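Local coordinates for outer membrane protein SusF (Bacteroides thetaiotaomicron, PDB 4FE9) that binds starch at the cell surface through its carbohydrate-binding modules, ahead of the transport of starch into the periplasm for degradation, at residues L342-A347 / I363-P368; L263-S268 / F299-N304; A119-P124 / I129-N134; I65-L70 / H86-A91; T71-H76 / E101-R106. One frame throughout, in Å; residues are numbered along the deposited sequence.

Contact 1 (L342-A347 / I363-P368)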
# COMPACT_ATOMS: atom_id res chain seq x y z
N LEU A 342 4.63 -14.94 12.47
CA LEU A 342 3.26 -14.59 12.74
C LEU A 342 2.63 -15.53 13.77
O LEU A 342 2.56 -16.76 13.55
CB LEU A 342 2.43 -14.57 11.46
CG LEU A 342 0.97 -14.22 11.66
CD1 LEU A 342 0.82 -12.79 12.13
CD2 LEU A 342 0.16 -14.45 10.40
N LYS A 343 2.18 -14.95 14.88
CA LYS A 343 1.64 -15.74 15.99
C LYS A 343 0.13 -15.59 16.05
O LYS A 343 -0.40 -14.49 15.98
CB LYS A 343 2.28 -15.31 17.32
CG LYS A 343 1.55 -15.86 18.58
CD LYS A 343 2.51 -15.93 19.78
CE LYS A 343 1.78 -15.61 21.09
NZ LYS A 343 2.75 -15.18 22.16
N VAL A 344 -0.55 -16.72 16.08
CA VAL A 344 -1.98 -16.69 16.17
C VAL A 344 -2.36 -16.91 17.65
O VAL A 344 -1.82 -17.81 18.29
CB VAL A 344 -2.62 -17.81 15.30
CG1 VAL A 344 -4.12 -17.71 15.35
CG2 VAL A 344 -2.12 -17.69 13.85
N GLY A 345 -3.20 -16.04 18.18
CA GLY A 345 -3.46 -16.04 19.63
C GLY A 345 -4.74 -16.77 20.03
O GLY A 345 -4.81 -17.36 21.13
N ILE A 346 -5.77 -16.65 19.19
CA ILE A 346 -7.07 -17.27 19.42
C ILE A 346 -7.25 -18.54 18.52
O ILE A 346 -7.35 -18.42 17.27
CB ILE A 346 -8.16 -16.26 19.08
CG1 ILE A 346 -7.97 -14.98 19.90
CG2 ILE A 346 -9.54 -16.86 19.25
CD1 ILE A 346 -8.98 -13.94 19.64
N ALA A 347 -7.37 -19.71 19.16
CA ALA A 347 -7.51 -20.98 18.41
C ALA A 347 -8.76 -20.99 17.55
O ALA A 347 -9.72 -20.30 17.86
CB ALA A 347 -7.50 -22.19 19.37
N ILE A 363 -1.42 -9.92 4.70
CA ILE A 363 -1.97 -11.16 5.28
C ILE A 363 -3.25 -10.83 6.01
O ILE A 363 -3.30 -9.81 6.70
CB ILE A 363 -0.98 -11.79 6.24
CG1 ILE A 363 0.28 -12.18 5.51
CG2 ILE A 363 -1.60 -12.99 6.98
CD1 ILE A 363 1.48 -12.51 6.42
N GLU A 364 -4.36 -11.50 5.64
CA GLU A 364 -5.64 -11.37 6.36
C GLU A 364 -6.10 -12.71 6.93
O GLU A 364 -5.86 -13.76 6.32
CB GLU A 364 -6.72 -10.77 5.47
CG GLU A 364 -6.37 -9.40 4.89
CD GLU A 364 -6.38 -8.28 5.97
OE1 GLU A 364 -5.28 -7.90 6.48
OE2 GLU A 364 -7.47 -7.80 6.30
N PHE A 365 -6.60 -12.69 8.17
CA PHE A 365 -7.39 -13.79 8.72
C PHE A 365 -8.84 -13.42 8.78
O PHE A 365 -9.19 -12.33 9.25
CB PHE A 365 -6.93 -14.14 10.11
CG PHE A 365 -5.70 -14.96 10.13
CD1 PHE A 365 -4.57 -14.54 9.44
CD2 PHE A 365 -5.65 -16.14 10.86
CE1 PHE A 365 -3.41 -15.30 9.45
CE2 PHE A 365 -4.50 -16.90 10.89
CZ PHE A 365 -3.37 -16.49 10.18
N GLU A 366 -9.70 -14.31 8.31
CA GLU A 366 -11.12 -14.02 8.18
C GLU A 366 -11.97 -15.18 8.70
O GLU A 366 -11.48 -16.24 8.92
CB GLU A 366 -11.45 -13.76 6.73
CG GLU A 366 -11.08 -12.35 6.27
CD GLU A 366 -11.08 -12.20 4.75
OE1 GLU A 366 -12.13 -12.50 4.11
OE2 GLU A 366 -10.05 -11.75 4.21
N LYS A 367 -13.27 -14.95 8.87
CA LYS A 367 -14.16 -16.04 9.25
C LYS A 367 -14.09 -17.13 8.16
O LYS A 367 -14.15 -16.80 6.97
CB LYS A 367 -15.60 -15.54 9.40
CG LYS A 367 -15.81 -14.46 10.48
CD LYS A 367 -15.77 -15.06 11.87
CE LYS A 367 -17.18 -15.32 12.40
NZ LYS A 367 -17.54 -16.77 12.34
N PRO A 368 -13.97 -18.41 8.57
CA PRO A 368 -13.96 -19.54 7.60
C PRO A 368 -15.34 -19.82 7.06
O PRO A 368 -15.91 -20.85 7.39
CB PRO A 368 -13.50 -20.70 8.46
CG PRO A 368 -14.09 -20.41 9.80
CD PRO A 368 -14.00 -18.89 9.96
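Leu342 and Phe365 approach from opposite directions inside the second carbohydrate-binding module. The CD2 methyl of Leu342 lies 3.8 Å from CE1 of the Phe365 ring. This methyl also reaches CG2 of Ile363, at 4.1 Å. Across CZ, Val344 CG2 comes in obliquely, 3.9 Å from Phe365 CE2. A chi1 of 180° holds Leu342 CG anti to the backbone N and extends the branch into this group. Ile363 CG2 lies in the plane of the Phe365 ring, at its edge. All four side chains are buried. The backbones themselves stay far apart, with the CA atoms of Val344 and Phe365 separated by 9.7 Å, so only side chains bridge the interior of the beta-strand module here. Farther along, the chains diverge, and Ile346, Ala347 and Lys367 lie exposed. Phe365 also meets the Phe301 ring and touches Ala333 of helix 327-333. A serine in place of Phe365 would probably open a gap between Leu342 and Val344 and put a hydroxyl into an apolar core. The contact is wholly apolar, so it rests on burial and close fit of the side chains.

Contact 2 (L263-S268 / F299-N304). With EDO (1,2-ethanediol), chain J.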
# COMPACT_ATOMS: atom_id res chain seq x y z
N LEU A 263 2.49 -20.51 -3.19
CA LEU A 263 2.77 -20.06 -1.82
C LEU A 263 2.46 -21.16 -0.82
O LEU A 263 1.49 -21.93 -0.98
CB LEU A 263 1.94 -18.82 -1.47
CG LEU A 263 2.46 -18.06 -0.25
CD1 LEU A 263 3.73 -17.27 -0.59
CD2 LEU A 263 1.39 -17.15 0.31
N TYR A 264 3.32 -21.26 0.19
CA TYR A 264 3.26 -22.35 1.15
C TYR A 264 3.42 -21.79 2.55
O TYR A 264 4.02 -20.72 2.73
CB TYR A 264 4.38 -23.35 0.89
CG TYR A 264 4.30 -24.06 -0.45
CD1 TYR A 264 3.64 -25.29 -0.58
CD2 TYR A 264 4.91 -23.52 -1.58
CE1 TYR A 264 3.58 -25.95 -1.81
CE2 TYR A 264 4.83 -24.15 -2.81
CZ TYR A 264 4.13 -25.34 -2.93
OH TYR A 264 4.11 -25.98 -4.13
N MET A 265 2.72 -22.42 3.48
CA MET A 265 2.76 -22.05 4.89
C MET A 265 3.39 -23.18 5.68
O MET A 265 3.16 -24.36 5.39
CB MET A 265 1.35 -21.80 5.41
CG MET A 265 1.27 -21.55 6.93
SD MET A 265 -0.37 -21.08 7.45
CE MET A 265 -1.12 -22.70 7.57
N THR A 266 4.35 -22.82 6.52
CA THR A 266 4.84 -23.70 7.56
C THR A 266 4.71 -22.99 8.91
O THR A 266 4.04 -21.94 9.01
CB THR A 266 6.28 -24.14 7.29
OG1 THR A 266 6.63 -25.21 8.18
CG2 THR A 266 7.26 -22.97 7.47
N GLY A 267 5.25 -23.60 9.96
CA GLY A 267 4.76 -23.33 11.30
C GLY A 267 5.44 -24.14 12.38
O GLY A 267 6.12 -25.15 12.10
N SER A 268 5.31 -23.65 13.62
CA SER A 268 5.63 -24.44 14.81
C SER A 268 4.87 -25.76 14.80
O SER A 268 5.47 -26.81 14.96
CB SER A 268 5.33 -23.65 16.11
OG SER A 268 4.04 -23.05 16.08
N PHE A 299 -7.51 -23.21 7.34
CA PHE A 299 -6.52 -23.88 8.17
C PHE A 299 -6.98 -23.83 9.63
O PHE A 299 -7.79 -22.97 10.01
CB PHE A 299 -5.15 -23.22 8.05
CG PHE A 299 -4.53 -23.33 6.69
CD1 PHE A 299 -4.05 -24.56 6.21
CD2 PHE A 299 -4.33 -22.19 5.92
CE1 PHE A 299 -3.48 -24.66 4.95
CE2 PHE A 299 -3.74 -22.27 4.65
CZ PHE A 299 -3.25 -23.50 4.20
N TYR A 300 -6.48 -24.78 10.43
CA TYR A 300 -6.75 -24.78 11.87
C TYR A 300 -5.61 -24.18 12.58
O TYR A 300 -4.49 -24.64 12.42
CB TYR A 300 -7.00 -26.19 12.42
CG TYR A 300 -7.48 -26.15 13.86
CD1 TYR A 300 -8.75 -25.63 14.18
CD2 TYR A 300 -6.61 -26.40 14.89
CE1 TYR A 300 -9.16 -25.46 15.49
CE2 TYR A 300 -7.01 -26.21 16.23
CZ TYR A 300 -8.29 -25.73 16.51
OH TYR A 300 -8.71 -25.56 17.82
N PHE A 301 -5.88 -23.18 13.42
CA PHE A 301 -4.82 -22.67 14.32
C PHE A 301 -5.21 -22.84 15.80
O PHE A 301 -6.34 -22.52 16.20
CB PHE A 301 -4.50 -21.21 14.02
CG PHE A 301 -4.01 -20.97 12.61
CD1 PHE A 301 -2.66 -21.09 12.28
CD2 PHE A 301 -4.90 -20.59 11.63
CE1 PHE A 301 -2.20 -20.84 10.96
CE2 PHE A 301 -4.45 -20.32 10.31
CZ PHE A 301 -3.10 -20.43 10.00
N ALA A 302 -4.35 -23.53 16.52
CA ALA A 302 -4.32 -23.48 18.00
C ALA A 302 -3.94 -22.09 18.51
O ALA A 302 -3.49 -21.23 17.73
CB ALA A 302 -3.34 -24.49 18.52
N ALA A 303 -4.02 -21.89 19.82
CA ALA A 303 -3.52 -20.65 20.41
C ALA A 303 -2.01 -20.75 20.56
O ALA A 303 -1.50 -21.83 20.78
CB ALA A 303 -4.20 -20.38 21.75
N ASN A 304 -1.31 -19.71 20.09
CA ASN A 304 0.16 -19.66 20.16
C ASN A 304 0.92 -20.43 19.08
O ASN A 304 2.14 -20.52 19.12
CB ASN A 304 0.65 -20.09 21.54
CG ASN A 304 0.13 -19.19 22.66
OD1 ASN A 304 -0.58 -18.19 22.42
ND2 ASN A 304 0.40 -19.57 23.89
C1 EDO J . -4.42 -23.43 22.09
O1 EDO J . -5.71 -23.64 21.48
C2 EDO J . -3.54 -24.66 21.88
O2 EDO J . -2.17 -24.37 22.15
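The side chain of Met265 touches two phenylalanine rings in two different ways. Its CE methyl sits over the centre of one face of Phe299, 3.6 Å from the ring centroid and 12° off the normal, a CH-pi contact. The sulfur, SD of Met265, stands farther above the same face, 4.7 Å from the Phe299 centroid. It also lies at the edge of Phe301, near the ring plane, with SD 3.8 Å from Phe301 CZ. Both rings make Met-aromatic contacts with the one thioether. The Met265 chain leaves the backbone extended (chi1 174°) and runs out straight before it bends at chi3, 82°. That last bend carries the methyl onto Phe299 while the sulfur stays beside Phe301. The two strands belong to the antiparallel sheet of the second carbohydrate-binding module. They are not neighbours in it: strand 283-287 lies between 264-267 and 294-301. Met265 also packs on Leu285, Val307 and Phe309, and Phe301 on Val352. At the far end the contact thins out. Ser268 OG is 4.4 Å from Asn304 O, and its hydrogen bond goes to Gln306 N instead. Asn304 is exposed there. A 1,2-ethanediol, probably from the crystallisation liquor, is modelled at the loop after the strand. It crowds Ala303, and its pose is doubtful.

Contact 3 (A119-P124 / I129-N134)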
# COMPACT_ATOMS: atom_id res chain seq x y z
N ALA A 119 15.70 28.07 21.07
CA ALA A 119 16.77 29.03 21.17
C ALA A 119 17.43 29.02 22.57
O ALA A 119 16.84 28.55 23.54
CB ALA A 119 16.26 30.45 20.84
N SER A 120 18.63 29.61 22.64
CA SER A 120 19.31 29.86 23.91
C SER A 120 19.81 31.27 23.99
O SER A 120 20.08 31.91 22.97
CB SER A 120 20.49 28.89 24.09
OG SER A 120 20.03 27.57 24.28
N ALA A 121 19.92 31.78 25.20
CA ALA A 121 20.53 33.09 25.43
C ALA A 121 22.02 32.86 25.68
O ALA A 121 22.38 31.97 26.41
CB ALA A 121 19.90 33.75 26.66
N VAL A 122 22.86 33.71 25.12
CA VAL A 122 24.29 33.54 25.25
C VAL A 122 24.94 34.72 26.04
O VAL A 122 24.68 35.88 25.75
CB VAL A 122 24.94 33.37 23.86
CG1 VAL A 122 26.46 33.20 23.99
CG2 VAL A 122 24.34 32.11 23.15
N THR A 123 25.64 34.39 27.11
CA THR A 123 26.20 35.40 28.02
C THR A 123 27.57 35.87 27.47
O THR A 123 28.10 35.29 26.54
CB THR A 123 26.45 34.79 29.42
OG1 THR A 123 27.54 33.88 29.33
CG2 THR A 123 25.23 34.06 29.91
N PRO A 124 28.24 36.82 28.19
CA PRO A 124 29.55 37.30 27.69
C PRO A 124 30.66 36.29 27.95
O PRO A 124 31.81 36.47 27.44
CB PRO A 124 29.79 38.58 28.50
CG PRO A 124 28.36 39.03 28.94
CD PRO A 124 27.67 37.70 29.23
N ILE A 129 22.07 29.50 27.77
CA ILE A 129 21.00 29.13 28.67
C ILE A 129 19.72 28.95 27.89
O ILE A 129 19.34 29.81 27.13
CB ILE A 129 20.81 30.21 29.78
CG1 ILE A 129 22.08 30.29 30.63
CG2 ILE A 129 19.65 29.87 30.66
CD1 ILE A 129 22.59 31.71 30.79
N GLN A 130 19.08 27.80 28.09
CA GLN A 130 17.93 27.36 27.30
C GLN A 130 16.72 28.33 27.46
O GLN A 130 16.41 28.76 28.58
CB GLN A 130 17.53 25.95 27.77
CG GLN A 130 16.29 25.41 27.17
CD GLN A 130 16.50 24.97 25.73
OE1 GLN A 130 17.32 24.08 25.44
NE2 GLN A 130 15.83 25.65 24.80
N LEU A 131 16.13 28.74 26.34
CA LEU A 131 14.82 29.44 26.37
C LEU A 131 13.68 28.49 26.09
O LEU A 131 13.75 27.67 25.17
CB LEU A 131 14.81 30.62 25.37
CG LEU A 131 16.01 31.57 25.49
CD1 LEU A 131 16.13 32.51 24.34
CD2 LEU A 131 16.02 32.34 26.83
N VAL A 132 12.65 28.50 26.94
CA VAL A 132 11.44 27.74 26.66
C VAL A 132 10.40 28.65 25.98
O VAL A 132 9.98 29.68 26.55
CB VAL A 132 10.81 27.10 27.96
CG1 VAL A 132 9.54 26.32 27.60
CG2 VAL A 132 11.82 26.18 28.65
N GLY A 133 10.13 28.38 24.70
CA GLY A 133 9.27 29.26 23.92
C GLY A 133 8.08 28.50 23.37
O GLY A 133 7.97 27.29 23.54
N ASN A 134 7.19 29.21 22.66
CA ASN A 134 6.00 28.57 22.09
C ASN A 134 6.27 28.23 20.61
O ASN A 134 7.16 28.80 20.02
CB ASN A 134 4.83 29.55 22.18
CG ASN A 134 5.20 30.92 21.64
OD1 ASN A 134 6.25 31.46 21.97
ND2 ASN A 134 4.44 31.39 20.68
O HOH W 1 13.27 28.52 22.41
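Ala119 and Leu131 are joined by one of the backbone hydrogen bonds of the beta hairpin of strands 111-122 and 128-141. Leu131 N donates to Ala119 O at 2.9 Å. Ala121 and Ile129 form a hydrogen-bonded antiparallel pair, bonded in both directions, with Ile129 N to Ala121 O at 2.8 Å. Between these bonds, Ser120 and Gln130 form a non-hydrogen-bonded pair. The short strand axes run at 136°, so the ladder is twisted.

The side chain of Leu131 follows this ladder. Its CB rests 3.4 Å from Ala119 O. CG lies beside the backbone N (chi1 -50°), which keeps it by the partner strand, 3.7 Å from Ala119 O. The two methyls then part. CD1 passes the carbonyl carbon of Ser120 and lies 4.1 Å from Ala119 CB, while CD2 lies 4.1 Å from Ala121 CB. Leu27, Ala29 and Ile65 pack on the same side chain.

Toward the hairpin turn, Thr123 CG2 meets Ile129 CD1 at 3.6 Å, the two side chains crossing at about a right angle. On the other face of the sheet, Gln130 folds back at chi2, and its NE2 donates to Leu131 O at 2.9 Å, from above the carbonyl plane. NE2 also bonds Asn118 OD1, and Ser120 OG bonds Asn68 ND2. A water bridges Ala119 N and Leu131 O. The chemistry is therefore divided: backbone bonds set the register, Leu131 meets alanines, and Ser120 and Gln130 have polar partners in Asn68, Asn118 and Leu131 O.

Contact 4 (I65-L70 / H86-A91)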
# COMPACT_ATOMS: atom_id res chain seq x y z
N ILE A 65 21.25 35.79 21.18
CA ILE A 65 20.34 34.67 20.94
C ILE A 65 21.02 33.70 19.98
O ILE A 65 21.48 34.10 18.93
CB ILE A 65 19.02 35.16 20.32
CG1 ILE A 65 18.28 36.13 21.27
CG2 ILE A 65 18.13 33.97 19.91
CD1 ILE A 65 17.90 35.53 22.63
N ALA A 66 21.09 32.42 20.37
CA ALA A 66 21.54 31.37 19.46
C ALA A 66 20.40 30.44 19.17
O ALA A 66 19.66 30.06 20.08
CB ALA A 66 22.71 30.57 20.08
N VAL A 67 20.33 29.96 17.94
CA VAL A 67 19.24 29.06 17.56
C VAL A 67 19.72 27.65 17.48
O VAL A 67 20.58 27.35 16.67
CB VAL A 67 18.53 29.51 16.22
CG1 VAL A 67 17.34 28.62 15.91
CG2 VAL A 67 18.06 30.91 16.34
N ASN A 68 19.28 26.81 18.43
CA ASN A 68 19.71 25.40 18.52
C ASN A 68 18.99 24.54 17.49
O ASN A 68 19.51 23.54 17.04
CB ASN A 68 19.39 24.81 19.93
CG ASN A 68 19.96 25.63 21.03
OD1 ASN A 68 21.10 26.10 20.94
ND2 ASN A 68 19.11 25.98 22.01
N SER A 69 17.73 24.87 17.21
CA SER A 69 17.06 24.18 16.10
C SER A 69 15.83 24.94 15.65
O SER A 69 15.30 25.73 16.41
CB SER A 69 16.70 22.74 16.48
OG SER A 69 15.66 22.69 17.42
N LEU A 70 15.58 24.92 14.35
CA LEU A 70 14.33 25.45 13.80
C LEU A 70 13.68 24.38 12.96
O LEU A 70 14.26 23.91 11.99
CB LEU A 70 14.61 26.69 12.96
CG LEU A 70 13.39 27.41 12.36
CD1 LEU A 70 13.68 28.87 12.12
CD2 LEU A 70 13.02 26.74 11.08
N HIS A 86 15.99 39.96 15.39
CA HIS A 86 15.50 38.63 15.76
C HIS A 86 14.25 38.25 14.96
O HIS A 86 13.40 37.50 15.43
CB HIS A 86 15.26 38.54 17.28
CG HIS A 86 16.49 38.77 18.10
ND1 HIS A 86 16.72 39.93 18.80
CD2 HIS A 86 17.63 38.03 18.23
CE1 HIS A 86 17.91 39.89 19.36
NE2 HIS A 86 18.50 38.76 19.01
N VAL A 87 14.26 38.60 13.68
CA VAL A 87 13.34 38.02 12.71
C VAL A 87 13.99 36.87 11.96
O VAL A 87 15.16 36.93 11.63
CB VAL A 87 12.83 39.10 11.70
CG1 VAL A 87 11.85 38.50 10.72
CG2 VAL A 87 12.20 40.25 12.44
N PHE A 88 13.27 35.76 11.85
CA PHE A 88 13.76 34.54 11.20
C PHE A 88 13.36 34.49 9.74
O PHE A 88 12.17 34.68 9.39
CB PHE A 88 13.25 33.30 11.94
CG PHE A 88 13.71 33.23 13.36
CD1 PHE A 88 14.91 32.59 13.68
CD2 PHE A 88 13.11 34.02 14.33
CE1 PHE A 88 15.44 32.66 14.98
CE2 PHE A 88 13.62 34.09 15.63
CZ PHE A 88 14.79 33.41 15.95
N LYS A 89 14.36 34.36 8.87
CA LYS A 89 14.16 34.38 7.41
C LYS A 89 14.55 33.04 6.79
O LYS A 89 15.55 32.41 7.21
CB LYS A 89 15.04 35.47 6.79
CG LYS A 89 14.64 36.88 7.13
CD LYS A 89 15.23 37.82 6.10
CE LYS A 89 15.43 39.20 6.68
NZ LYS A 89 15.42 40.26 5.62
N VAL A 90 13.82 32.64 5.75
CA VAL A 90 14.19 31.49 4.96
C VAL A 90 14.07 31.85 3.48
O VAL A 90 13.35 32.79 3.12
CB VAL A 90 13.28 30.25 5.26
CG1 VAL A 90 13.51 29.75 6.71
CG2 VAL A 90 11.79 30.58 5.03
N ALA A 91 14.75 31.09 2.63
CA ALA A 91 14.59 31.24 1.18
C ALA A 91 13.22 30.66 0.79
O ALA A 91 12.89 29.55 1.19
CB ALA A 91 15.77 30.49 0.39
O HOH W 2 21.41 38.33 19.30
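His86 starts the second segment and crosses Ile65 obliquely with its imidazole. Ring atom NE2 is 3.5 Å from Ile65 CG1, and CD2 is 3.8 Å from Ile65 CB. A water in the plane of the ring, at its edge, lies 3.0 Å from His86 NE2 and accepts a hydrogen bond of 3.2 Å from Ile65 N. With an alanine in place of His86, the water would probably lose its ring partner and the flank of Ile65 would lose part of its cover.

Two residues on, Phe88 points to the same partner strand. A chi1 of -61° turns its ring away from its own carbonyl and across to two side chains. Val67 CG2 comes in at the ring edge, near its plane, only 3.4 Å from CE1 of Phe88. Leu70 CD1 approaches obliquely, 4.2 Å from Phe88 CD1. Val67 and Leu70 are three residues apart, yet both point toward Phe88. This is consistent with the classic beta bulge at Asn68 and Ser69, opposite Asn118, where the chain turns a corner.

Ala91 closes the segment as the N-cap of helix 92-102. The contact packs side chains between unpaired strands of the N-terminal, probably Ig-like (E-set) domain. Strand 87-91 pairs with strands 48-57 and 81-82, whereas strand 64-72 pairs with 111-122. Met82 and Ile117 pack on both Val67 and Phe88, and Leu54 of strand 48-57 touches Ile65 and His86.

Contact 5 (T71-H76 / E101-R106)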
# COMPACT_ATOMS: atom_id res chain seq x y z
N THR A 71 12.55 23.87 13.41
CA THR A 71 11.96 22.76 12.72
C THR A 71 10.58 23.13 12.16
O THR A 71 9.98 24.08 12.60
CB THR A 71 11.88 21.50 13.60
OG1 THR A 71 10.87 21.67 14.59
CG2 THR A 71 13.17 21.25 14.28
N LEU A 72 10.17 22.46 11.08
CA LEU A 72 8.83 22.66 10.52
C LEU A 72 8.06 21.34 10.60
O LEU A 72 8.64 20.27 10.41
CB LEU A 72 8.91 23.15 9.07
CG LEU A 72 9.75 24.42 8.87
CD1 LEU A 72 10.23 24.54 7.44
CD2 LEU A 72 8.96 25.67 9.30
N ASN A 73 6.83 21.42 11.11
CA ASN A 73 6.04 20.22 11.38
C ASN A 73 6.87 19.11 12.04
O ASN A 73 6.87 17.96 11.60
CB ASN A 73 5.38 19.71 10.09
CG ASN A 73 4.35 20.70 9.54
OD1 ASN A 73 4.14 21.79 10.09
ND2 ASN A 73 3.74 20.35 8.41
N GLU A 74 7.65 19.48 13.05
CA GLU A 74 8.27 18.52 13.97
C GLU A 74 9.57 17.86 13.48
O GLU A 74 10.45 17.58 14.28
CB GLU A 74 7.27 17.45 14.43
CG GLU A 74 7.25 17.26 15.95
CD GLU A 74 6.02 17.88 16.61
OE1 GLU A 74 4.92 17.80 16.01
OE2 GLU A 74 6.15 18.43 17.75
N ASN A 75 9.66 17.48 12.23
CA ASN A 75 10.87 16.79 11.82
C ASN A 75 11.52 17.23 10.56
O ASN A 75 12.30 16.49 10.00
CB ASN A 75 10.70 15.27 11.81
CG ASN A 75 9.31 14.84 11.42
OD1 ASN A 75 8.93 14.89 10.26
ND2 ASN A 75 8.51 14.48 12.42
N HIS A 76 11.27 18.46 10.13
CA HIS A 76 11.92 18.95 8.93
C HIS A 76 12.73 20.17 9.27
O HIS A 76 12.24 21.08 9.90
CB HIS A 76 10.87 19.31 7.86
CG HIS A 76 9.99 18.15 7.46
ND1 HIS A 76 8.82 17.83 8.14
CD2 HIS A 76 10.13 17.22 6.48
CE1 HIS A 76 8.25 16.79 7.55
NE2 HIS A 76 9.04 16.38 6.57
N GLU A 101 7.58 18.34 0.46
CA GLU A 101 8.08 17.13 1.13
C GLU A 101 7.29 16.71 2.36
O GLU A 101 6.82 15.58 2.44
CB GLU A 101 9.55 17.26 1.48
CG GLU A 101 10.42 17.37 0.27
CD GLU A 101 10.65 16.00 -0.40
OE1 GLU A 101 10.17 14.96 0.14
OE2 GLU A 101 11.32 15.98 -1.46
N ALA A 102 7.07 17.65 3.28
CA ALA A 102 6.27 17.36 4.46
C ALA A 102 4.96 16.70 4.11
O ALA A 102 4.49 15.84 4.86
CB ALA A 102 6.02 18.61 5.26
N TYR A 103 4.28 17.21 3.08
CA TYR A 103 2.95 16.72 2.75
C TYR A 103 2.96 15.67 1.64
O TYR A 103 1.92 15.26 1.16
CB TYR A 103 2.00 17.88 2.39
CG TYR A 103 1.55 18.70 3.60
CD1 TYR A 103 0.44 18.30 4.34
CD2 TYR A 103 2.31 19.78 4.06
CE1 TYR A 103 0.06 19.00 5.51
CE2 TYR A 103 1.91 20.52 5.20
CZ TYR A 103 0.79 20.08 5.93
OH TYR A 103 0.37 20.77 7.04
N LYS A 104 4.16 15.31 1.17
CA LYS A 104 4.34 14.42 -0.02
C LYS A 104 3.43 14.81 -1.17
O LYS A 104 2.79 13.95 -1.78
CB LYS A 104 4.08 12.96 0.36
CG LYS A 104 5.06 12.40 1.39
CD LYS A 104 6.30 11.85 0.71
CE LYS A 104 7.31 11.34 1.72
NZ LYS A 104 8.28 12.40 2.05
N SER A 105 3.36 16.11 -1.48
CA SER A 105 2.38 16.58 -2.44
C SER A 105 2.75 17.93 -3.02
O SER A 105 3.13 18.87 -2.28
CB SER A 105 1.02 16.64 -1.79
OG SER A 105 0.09 17.30 -2.58
N ARG A 106 2.62 18.06 -4.34
CA ARG A 106 2.71 19.34 -4.98
C ARG A 106 1.36 20.00 -5.15
O ARG A 106 1.27 21.07 -5.75
CB ARG A 106 3.42 19.23 -6.29
CG ARG A 106 4.70 18.35 -6.21
CD ARG A 106 5.57 18.59 -7.46
NE ARG A 106 6.16 19.91 -7.42
CZ ARG A 106 6.89 20.45 -8.39
NH1 ARG A 106 7.24 19.73 -9.45
NH2 ARG A 106 7.31 21.71 -8.28
O HOH W 3 3.71 17.50 7.75
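The two backbones come nearest at His76 and Ala102, with CA atoms 7.4 Å apart, where the turn after strand 64-72 meets the end of helix 92-102. The helix ends in a Schellman motif, with Lys104 at positive phi (45°) and two bonds back into the last turn. On the other side, Leu72 and His76 close the turn with backbone hydrogen bonds in both directions.

His76 presents one ring face to the helix end. Ala102 CB lies over that face, offset toward the rim and 3.7 Å from His76 CE1, a CH-pi contact. NE2 of the same ring is 3.6 Å from Ala102 CA. A weak bond of 3.3 Å from His76 ND1 to Leu72 O, in the plane of the ring, probably limits its rotation. Val98 of the helix also touches the His76 side chain.

Asn73 stands beside Tyr103. Its ND2 is 3.7 Å from Tyr103 OH, with the amide and ring planes 82° apart. The stronger polar partners of both lie on the adjoining strand 111-122: Asn73 OD1 accepts from Lys114 N, and Tyr103 OH bonds Glu112 O. The contact thus packs the turn against the helix end at the surface of the N-terminal domain. One water connects the two sides and sits above one face of the Tyr103 ring, toward its rim. It accepts from Asn73 ND2 at 2.9 Å and donates weakly to Ala102 O at 3.4 Å.

From the N terminus, contact 4 opens first, on strand 64-72. Contact 5 opens on the same strand and its following turn. Contact 4 closes at strand 87-91 and contact 5 beyond the end of helix 92-102, so the two cross. Contact 3 follows in series and closes the hairpin of strands 111-122 and 128-141. It adjoins contact 4 in the sheet, where Ser120 N lies 2.8 Å from Ala66 O. In the second carbohydrate-binding module, contact 2 brings strand 264-267 to strand 294-301. Contact 1, next in series, brings strand 341-343 to the outermost strand 360-366. Val344 O and Asn304 N join these two, 2.7 Å apart, probably hydrogen-bonded. Contacts 1 and 5 lie on opposite sides of the chain's centre.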